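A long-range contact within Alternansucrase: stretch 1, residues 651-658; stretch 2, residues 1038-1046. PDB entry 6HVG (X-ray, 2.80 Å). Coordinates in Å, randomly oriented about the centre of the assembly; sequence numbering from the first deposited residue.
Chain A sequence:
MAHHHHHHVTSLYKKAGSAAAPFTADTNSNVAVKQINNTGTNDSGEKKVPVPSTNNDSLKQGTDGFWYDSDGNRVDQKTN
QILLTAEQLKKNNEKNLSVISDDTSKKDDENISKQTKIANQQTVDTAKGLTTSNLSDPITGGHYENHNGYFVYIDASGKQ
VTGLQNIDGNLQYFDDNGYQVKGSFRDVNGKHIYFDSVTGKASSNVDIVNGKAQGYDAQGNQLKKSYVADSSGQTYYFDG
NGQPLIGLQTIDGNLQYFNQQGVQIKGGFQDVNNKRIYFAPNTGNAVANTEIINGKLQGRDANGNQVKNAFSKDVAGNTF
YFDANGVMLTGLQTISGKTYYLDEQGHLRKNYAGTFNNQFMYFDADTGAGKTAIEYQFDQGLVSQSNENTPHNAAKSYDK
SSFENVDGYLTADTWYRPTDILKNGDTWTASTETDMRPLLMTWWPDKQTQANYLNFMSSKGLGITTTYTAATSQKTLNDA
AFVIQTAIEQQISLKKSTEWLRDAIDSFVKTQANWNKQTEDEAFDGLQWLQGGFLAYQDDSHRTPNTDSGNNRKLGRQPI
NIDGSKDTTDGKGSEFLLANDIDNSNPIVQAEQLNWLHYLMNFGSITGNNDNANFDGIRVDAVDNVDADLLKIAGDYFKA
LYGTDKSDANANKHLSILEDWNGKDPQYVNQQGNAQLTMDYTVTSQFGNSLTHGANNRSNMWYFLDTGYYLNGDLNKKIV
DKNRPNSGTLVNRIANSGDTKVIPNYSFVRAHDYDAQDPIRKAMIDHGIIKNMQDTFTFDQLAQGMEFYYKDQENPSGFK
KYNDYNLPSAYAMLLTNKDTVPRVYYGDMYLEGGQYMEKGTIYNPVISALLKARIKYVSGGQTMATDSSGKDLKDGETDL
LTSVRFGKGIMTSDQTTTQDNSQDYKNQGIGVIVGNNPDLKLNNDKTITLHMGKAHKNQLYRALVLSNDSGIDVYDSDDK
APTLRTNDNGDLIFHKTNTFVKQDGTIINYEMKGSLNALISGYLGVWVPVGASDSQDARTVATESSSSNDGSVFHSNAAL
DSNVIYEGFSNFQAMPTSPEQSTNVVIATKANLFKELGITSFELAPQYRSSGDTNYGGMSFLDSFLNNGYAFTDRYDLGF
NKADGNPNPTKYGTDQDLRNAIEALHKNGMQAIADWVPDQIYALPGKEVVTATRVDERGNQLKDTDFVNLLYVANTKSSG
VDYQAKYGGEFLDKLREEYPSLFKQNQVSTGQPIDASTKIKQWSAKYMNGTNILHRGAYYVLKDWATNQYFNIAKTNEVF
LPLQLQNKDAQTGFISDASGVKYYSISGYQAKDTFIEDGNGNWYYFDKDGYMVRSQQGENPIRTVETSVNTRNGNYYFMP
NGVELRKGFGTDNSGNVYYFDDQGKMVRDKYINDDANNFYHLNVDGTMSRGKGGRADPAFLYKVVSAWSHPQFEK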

# COMPACT_ATOMS: atom_id res chain seq x y z
N ALA A 651 -2.41 15.43 34.52
CA ALA A 651 -2.51 14.51 33.40
C ALA A 651 -3.45 15.05 32.33
O ALA A 651 -3.06 15.14 31.17
CB ALA A 651 -2.99 13.13 33.87
N ASN A 652 -4.65 15.44 32.73
CA ASN A 652 -5.67 15.88 31.79
C ASN A 652 -5.47 17.28 31.24
O ASN A 652 -6.12 17.64 30.27
CB ASN A 652 -7.06 15.75 32.39
CG ASN A 652 -7.40 14.30 32.76
OD1 ASN A 652 -6.54 13.40 32.73
ND2 ASN A 652 -8.67 14.06 33.09
N LYS A 653 -4.54 18.05 31.81
CA LYS A 653 -4.11 19.33 31.23
C LYS A 653 -3.25 19.14 29.99
O LYS A 653 -3.00 20.09 29.25
CB LYS A 653 -3.30 20.15 32.24
CG LYS A 653 -4.06 21.28 32.87
CD LYS A 653 -3.28 21.86 34.05
CE LYS A 653 -4.21 22.60 35.02
NZ LYS A 653 -3.60 22.74 36.36
N HIS A 654 -2.75 17.93 29.79
CA HIS A 654 -1.87 17.63 28.66
C HIS A 654 -2.34 16.35 27.99
O HIS A 654 -1.57 15.38 27.87
CB HIS A 654 -0.42 17.50 29.13
CG HIS A 654 0.10 18.71 29.82
ND1 HIS A 654 -0.09 18.93 31.17
CD2 HIS A 654 0.81 19.77 29.36
CE1 HIS A 654 0.46 20.08 31.51
NE2 HIS A 654 1.03 20.60 30.43
N LEU A 655 -3.60 16.35 27.56
CA LEU A 655 -4.18 15.23 26.82
C LEU A 655 -3.30 14.84 25.64
O LEU A 655 -2.98 15.68 24.83
CB LEU A 655 -5.56 15.57 26.27
CG LEU A 655 -6.74 15.31 27.20
CD1 LEU A 655 -7.98 15.93 26.59
CD2 LEU A 655 -6.92 13.82 27.44
N SER A 656 -2.94 13.55 25.58
CA SER A 656 -2.05 12.98 24.57
C SER A 656 -2.56 11.63 24.05
O SER A 656 -2.98 10.78 24.84
CB SER A 656 -0.64 12.76 25.15
OG SER A 656 -0.00 13.99 25.38
N ILE A 657 -2.50 11.43 22.73
CA ILE A 657 -3.05 10.23 22.10
C ILE A 657 -1.99 9.50 21.29
O ILE A 657 -0.98 10.09 20.88
CB ILE A 657 -4.29 10.55 21.23
CG1 ILE A 657 -3.90 11.42 20.02
CG2 ILE A 657 -5.35 11.22 22.08
CD1 ILE A 657 -5.08 11.80 19.13
N LEU A 658 -2.23 8.22 21.07
CA LEU A 658 -1.36 7.36 20.26
C LEU A 658 -2.13 6.88 19.04
O LEU A 658 -3.28 6.47 19.15
CB LEU A 658 -0.98 6.11 21.04
CG LEU A 658 -0.15 6.26 22.29
CD1 LEU A 658 -0.13 4.95 23.05
CD2 LEU A 658 1.26 6.75 21.95
N ALA A 1038 -14.98 9.67 35.26
CA ALA A 1038 -15.92 10.70 34.82
C ALA A 1038 -15.23 11.97 34.38
O ALA A 1038 -15.70 12.63 33.45
CB ALA A 1038 -16.91 11.00 35.92
N ALA A 1039 -14.10 12.29 35.00
CA ALA A 1039 -13.34 13.48 34.61
C ALA A 1039 -12.72 13.34 33.23
O ALA A 1039 -12.88 14.21 32.40
CB ALA A 1039 -12.27 13.81 35.64
N LEU A 1040 -12.02 12.24 32.99
CA LEU A 1040 -11.43 12.00 31.67
C LEU A 1040 -12.53 11.93 30.62
O LEU A 1040 -12.38 12.49 29.55
CB LEU A 1040 -10.61 10.72 31.66
CG LEU A 1040 -9.69 10.48 30.47
CD1 LEU A 1040 -8.73 11.63 30.27
CD2 LEU A 1040 -8.88 9.21 30.65
N ASP A 1041 -13.68 11.31 30.96
CA ASP A 1041 -14.81 11.19 30.05
C ASP A 1041 -15.43 12.54 29.68
O ASP A 1041 -16.12 12.65 28.67
CB ASP A 1041 -15.90 10.31 30.65
CG ASP A 1041 -15.48 8.85 30.80
OD1 ASP A 1041 -14.36 8.47 30.38
OD2 ASP A 1041 -16.29 8.07 31.38
N SER A 1042 -15.18 13.56 30.50
CA SER A 1042 -15.70 14.90 30.22
C SER A 1042 -14.95 15.63 29.11
O SER A 1042 -15.34 16.74 28.74
CB SER A 1042 -15.68 15.74 31.50
OG SER A 1042 -16.35 15.06 32.55
N ASN A 1043 -13.88 15.03 28.59
CA ASN A 1043 -13.14 15.60 27.47
C ASN A 1043 -13.64 15.16 26.13
O ASN A 1043 -14.24 14.12 25.99
CB ASN A 1043 -11.67 15.23 27.59
CG ASN A 1043 -11.00 15.93 28.73
OD1 ASN A 1043 -10.62 17.09 28.61
ND2 ASN A 1043 -10.89 15.24 29.87
N VAL A 1044 -13.41 16.00 25.13
CA VAL A 1044 -13.68 15.66 23.73
C VAL A 1044 -12.54 16.23 22.89
O VAL A 1044 -12.22 17.42 22.99
CB VAL A 1044 -14.99 16.27 23.24
CG1 VAL A 1044 -15.21 15.92 21.78
CG2 VAL A 1044 -16.15 15.80 24.09
N ILE A 1045 -11.95 15.38 22.05
CA ILE A 1045 -10.91 15.83 21.12
C ILE A 1045 -11.54 16.11 19.78
O ILE A 1045 -12.40 15.36 19.33
CB ILE A 1045 -9.82 14.77 20.93
CG1 ILE A 1045 -9.21 14.37 22.27
CG2 ILE A 1045 -8.72 15.29 20.02
CD1 ILE A 1045 -8.38 13.13 22.20
N TYR A 1046 -11.11 17.17 19.13
CA TYR A 1046 -11.56 17.47 17.80
C TYR A 1046 -10.36 17.35 16.90
O TYR A 1046 -9.38 18.09 17.06
CB TYR A 1046 -12.13 18.87 17.73
CG TYR A 1046 -12.61 19.33 16.38
CD1 TYR A 1046 -13.73 18.76 15.79
CD2 TYR A 1046 -11.98 20.35 15.71
CE1 TYR A 1046 -14.19 19.20 14.56
CE2 TYR A 1046 -12.44 20.80 14.49
CZ TYR A 1046 -13.54 20.21 13.92
OH TYR A 1046 -13.99 20.67 12.70

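This is a small side-chain packing contact, held by van der Waals contact between residues at least 385 positions apart in sequence, with no hydrogen bond crossing between the stretches. The buried surface, 322 Å² summed over both sides, comes mostly from Leu655, Asn652 and Ile1045. In stretch 1, Asn652, Leu655 and Ile657 all direct CA-to-CB toward stretch 2, whereas Lys653 and Ser656 point away.

The clearest apolar pairing joins a strand residue from each stretch: Ile657 CG2 lies 3.6 Å from Ile1045 CD1, a close methyl-to-methyl approach. A looser one places Leu655 CD2 4.0 Å from Leu1040 CD1. Leu1040 sets out sideways, but with chi1 t and chi2 p its end comes nearer to stretch 1.

The polar side chains contribute by packing. Asn652 ND2 sits 3.7 Å from both Leu1040 CA and Leu1040 CD1, so the amide packs against the backbone and side chain of Leu1040, with no hydrogen bond to stretch 2. Asn1043 also points toward stretch 1, its OD1 3.5 Å from Leu655 CD1, yet it makes no hydrogen bond to stretch 1: Asn1043 ND2 donates to Leu1040 O within its own stretch at 3.1 Å, with an N-H...acceptor angle of 162°, and OD1 is satisfied elsewhere in the structure. The backbone Asn1043 N donates to the same Leu1040 O, also at 3.1 Å, so side chain and main chain together tie the turn after Leu1040.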